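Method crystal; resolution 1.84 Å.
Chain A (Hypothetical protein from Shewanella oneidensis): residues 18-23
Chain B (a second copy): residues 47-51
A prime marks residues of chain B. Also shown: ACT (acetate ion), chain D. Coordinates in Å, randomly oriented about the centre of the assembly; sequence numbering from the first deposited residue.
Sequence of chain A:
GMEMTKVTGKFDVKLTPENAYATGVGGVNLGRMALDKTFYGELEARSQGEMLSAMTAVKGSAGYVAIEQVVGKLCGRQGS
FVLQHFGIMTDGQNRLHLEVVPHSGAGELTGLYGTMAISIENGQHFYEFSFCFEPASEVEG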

ATOM      1  N   GLU A  18      14.516  -2.783   7.749  1.00 31.18           N
ATOM      2  CA  GLU A  18      13.901  -3.005   9.063  1.00 31.40           C
ATOM      3  C   GLU A  18      13.425  -4.445   9.183  1.00 34.03           C
ATOM      4  O   GLU A  18      13.470  -5.178   8.227  1.00 35.82           O
ATOM      5  N   ASN A  19      13.022  -4.867  10.373  1.00 36.16           N
ATOM      6  CA  ASN A  19      12.517  -6.233  10.545  1.00 36.77           C
ATOM      7  C   ASN A  19      11.025  -6.301  10.258  1.00 35.88           C
ATOM      8  O   ASN A  19      10.230  -5.524  10.824  1.00 37.55           O
ATOM      9  N   ALA A  20      10.633  -7.207   9.370  1.00 34.53           N
ATOM     10  CA  ALA A  20       9.212  -7.351   9.007  1.00 32.35           C
ATOM     11  C   ALA A  20       8.535  -8.206  10.068  1.00 33.26           C
ATOM     12  O   ALA A  20       9.140  -9.128  10.600  1.00 36.77           O
ATOM     13  N   TYR A  21       7.282  -7.892  10.376  1.00 35.70           N
ATOM     14  CA  TYR A  21       6.523  -8.604  11.398  1.00 35.15           C
ATOM     15  C   TYR A  21       6.244 -10.007  10.936  1.00 36.97           C
ATOM     16  O   TYR A  21       6.374 -10.939  11.714  1.00 32.45           O
ATOM     17  N   ALA A  22       5.803 -10.152   9.685  1.00 34.54           N
ATOM     18  CA  ALA A  22       5.377 -11.435   9.206  1.00 33.52           C
ATOM     19  C   ALA A  22       6.520 -12.100   8.466  1.00 34.74           C
ATOM     20  O   ALA A  22       7.496 -11.444   8.090  1.00 34.30           O
ATOM     21  N   THR A  23       6.391 -13.405   8.230  1.00 38.10           N
ATOM     22  CA  THR A  23       7.395 -14.151   7.479  1.00 35.83           C
ATOM     23  C   THR A  23       6.811 -14.744   6.204  1.00 35.78           C
ATOM     24  O   THR A  23       5.762 -15.335   6.235  1.00 37.19           O
TER
ATOM     25  N   SER B  47      -3.530 -15.268   8.557  1.00 31.90           N
ATOM     26  CA  SER B  47      -2.547 -14.388   7.908  1.00 33.97           C
ATOM     27  C   SER B  47      -1.885 -13.492   8.892  1.00 32.19           C
ATOM     28  O   SER B  47      -2.455 -13.198   9.926  1.00 29.92           O
ATOM     29  N   GLN B  48      -0.663 -13.099   8.550  1.00 29.94           N
ATOM     30  CA  GLN B  48       0.093 -12.112   9.268  1.00 28.67           C
ATOM     31  C   GLN B  48       0.661 -11.098   8.277  1.00 28.92           C
ATOM     32  O   GLN B  48       1.078 -11.465   7.179  1.00 27.47           O
ATOM     33  N   GLY B  49       0.734  -9.839   8.683  1.00 25.16           N
ATOM     34  CA  GLY B  49       1.445  -8.810   7.919  1.00 27.31           C
ATOM     35  C   GLY B  49       1.458  -7.498   8.658  1.00 28.58           C
ATOM     36  O   GLY B  49       1.321  -7.487   9.873  1.00 31.16           O
ATOM     37  N   GLU B  50       1.602  -6.395   7.917  1.00 27.88           N
ATOM     38  CA  GLU B  50       1.586  -5.084   8.482  1.00 29.33           C
ATOM     39  C   GLU B  50       0.803  -4.143   7.597  1.00 29.69           C
ATOM     40  O   GLU B  50       0.619  -4.403   6.418  1.00 26.27           O
HETATM   41  N   MSE B  51       0.339  -3.066   8.218  1.00 27.55           N
HETATM   42  CA  MSE B  51      -0.346  -1.979   7.577  1.00 31.58           C
HETATM   43  C   MSE B  51       0.358  -0.688   7.961  1.00 29.11           C
HETATM   44  O   MSE B  51       0.947  -0.580   9.041  1.00 28.12           O
TER

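Packing of a segment of chain A (Glu18 to Thr23) against a strand of the second copy (Ser47′ to Met51′), which together bury 293 Å² counting both sides. The two run 136° apart, and their CA atoms come nearest at Ala22 and Gly49′, 4.9 Å from each other.

One direct hydrogen bond links the two stretches, from Tyr21 N to Glu50′ OE2 (3.1 Å, N-H...acceptor angle 162°). The CA-to-CB bond of Glu50′ lies sideways to chain A, but its m, t side chain (chi3 78°) brings the carboxylate back to the Tyr21 amide. The same oxygen sits near the preceding residue, with Glu50′ OE2 3.7 Å from Ala20 CA, while Glu50′ OE1 is satisfied elsewhere in the structure.

Among the apolar and ring contacts, Tyr21 and Ala22 both direct CA-to-CB toward the strand. Tyr21 is t at chi1 with chi2 at 63°, and its side chain touches Glu50′, Gly49′ and Gln48′ in turn. Its CB meets Glu50′ CG at 3.5 Å, its CD2 lies 3.3 Å from Gly49′ O, and its hydroxyl reaches the end of Gln48′, with OH and NE2 3.4 Å apart. The angle of this last pair is too poor for a hydrogen bond, and both atoms find partners elsewhere in the structure. All three neighbours approach the ring obliquely. The methyl of buried Ala22 fits close to the strand backbone: Ala22 CB is 3.3 Å from Gln48′ O and 3.7 Å from Gly49′ CA. Gly49′ has no side chain, and a CB there would point away from chain A. Gln48′, m at chi1 and t at chi2, directs its CA-to-CB bond toward chain A and adds a contact between Ala22 CB and Gln48′ CB at 3.7 Å.

The amide end of Gln48′ also serves a water bridge. Water 1 accepts from Thr23 N (2.9 Å) and donates to Gln48′ OE1 (2.7 Å), tying the backbone of Thr23 to the strand although its m side chain stays out of contact.

An acetate ion, probably from the crystallisation liquor, lies between the stretches. Its OXT accepts a hydrogen bond from Ala22 N (2.8 Å, 161°), so successive amides of chain A are served by two different carboxyl groups. Acetate O lies only 2.7 Å from Glu50′ OE2, so close that one of the two acid groups is probably protonated; which one is left open. The acetate methyl, CH3, rests 3.7 Å from Gly49′ CA.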

ATOM      1  CB  GLU A  18      12.734  -2.056   9.267  1.00 30.45           C
ATOM      2  CG  GLU A  18      13.115  -0.592   9.165  1.00 29.71           C
ATOM      3  CD  GLU A  18      11.930   0.313   9.252  1.00 44.14           C
ATOM      4  OE1 GLU A  18      11.004   0.157   8.418  1.00 36.51           O
ATOM      5  OE2 GLU A  18      11.914   1.191  10.144  1.00 39.22           O
ATOM      6  CB  ASN A  19      12.780  -6.748  11.950  1.00 37.60           C
ATOM      7  CG  ASN A  19      12.465  -8.237  12.088  1.00 47.63           C
ATOM      8  OD1 ASN A  19      12.838  -9.061  11.236  1.00 60.46           O
ATOM      9  ND2 ASN A  19      11.742  -8.581  13.147  1.00 64.64           N
ATOM     10  CB  ALA A  20       9.066  -7.974   7.640  1.00 31.09           C
ATOM     11  CB  TYR A  21       5.181  -7.941  11.637  1.00 36.50           C
ATOM     12  CG  TYR A  21       4.285  -8.657  12.618  1.00 34.16           C
ATOM     13  CD1 TYR A  21       4.659  -8.816  13.951  1.00 36.18           C
ATOM     14  CD2 TYR A  21       3.035  -9.136  12.231  1.00 35.88           C
ATOM     15  CE1 TYR A  21       3.808  -9.466  14.861  1.00 39.33           C
ATOM     16  CE2 TYR A  21       2.173  -9.786  13.132  1.00 36.24           C
ATOM     17  CZ  TYR A  21       2.569  -9.943  14.441  1.00 36.31           C
ATOM     18  OH  TYR A  21       1.716 -10.551  15.339  1.00 39.12           O
ATOM     19  CB  ALA A  22       4.125 -11.272   8.299  1.00 30.74           C
ATOM     20  CB  THR A  23       7.991 -15.318   8.321  1.00 40.59           C
ATOM     21  OG1 THR A  23       8.639 -14.803   9.497  1.00 44.61           O
ATOM     22  CG2 THR A  23       9.014 -16.080   7.513  1.00 37.73           C
TER
ATOM     23  CB  SER B  47      -3.165 -13.535   6.811  1.00 33.29           C
ATOM     24  OG  SER B  47      -3.952 -12.529   7.374  1.00 43.83           O
ATOM     25  CB  GLN B  48       1.254 -12.780  10.008  1.00 31.23           C
ATOM     26  CG  GLN B  48       0.869 -13.438  11.285  1.00 41.81           C
ATOM     27  CD  GLN B  48       2.071 -13.668  12.215  1.00 43.99           C
ATOM     28  OE1 GLN B  48       3.138 -14.040  11.758  1.00 39.50           O
ATOM     29  NE2 GLN B  48       1.885 -13.430  13.521  1.00 39.23           N
ATOM     30  CB  GLU B  50       3.000  -4.552   8.695  1.00 30.60           C
ATOM     31  CG  GLU B  50       3.797  -5.400   9.647  1.00 32.17           C
ATOM     32  CD  GLU B  50       5.149  -4.795   9.963  1.00 31.97           C
ATOM     33  OE1 GLU B  50       5.176  -3.854  10.779  1.00 35.09           O
ATOM     34  OE2 GLU B  50       6.155  -5.221   9.361  1.00 33.09           O
HETATM   35  CB  MSE B  51      -1.775  -1.947   8.091  1.00 29.06           C
HETATM   36  CG  MSE B  51      -2.581  -0.728   7.681  1.00 40.84           C
HETATM   37 SE   MSE B  51      -4.352  -0.690   8.617  0.75 50.24          SE
HETATM   38  CE  MSE B  51      -3.902  -1.693   9.944  1.00 30.92           C
TER
HETATM   39  C   ACT D 141       5.034  -7.341   6.912  1.00 42.67           C
HETATM   40  O   ACT D 141       5.651  -6.237   6.943  1.00 45.34           O
HETATM   41  OXT ACT D 141       5.120  -8.027   7.962  1.00 37.95           O
HETATM   42  CH3 ACT D 141       4.228  -7.782   5.710  1.00 39.48           C
HETATM   43  O   HOH W   1       4.100 -14.745   9.327  1.00 44.55           O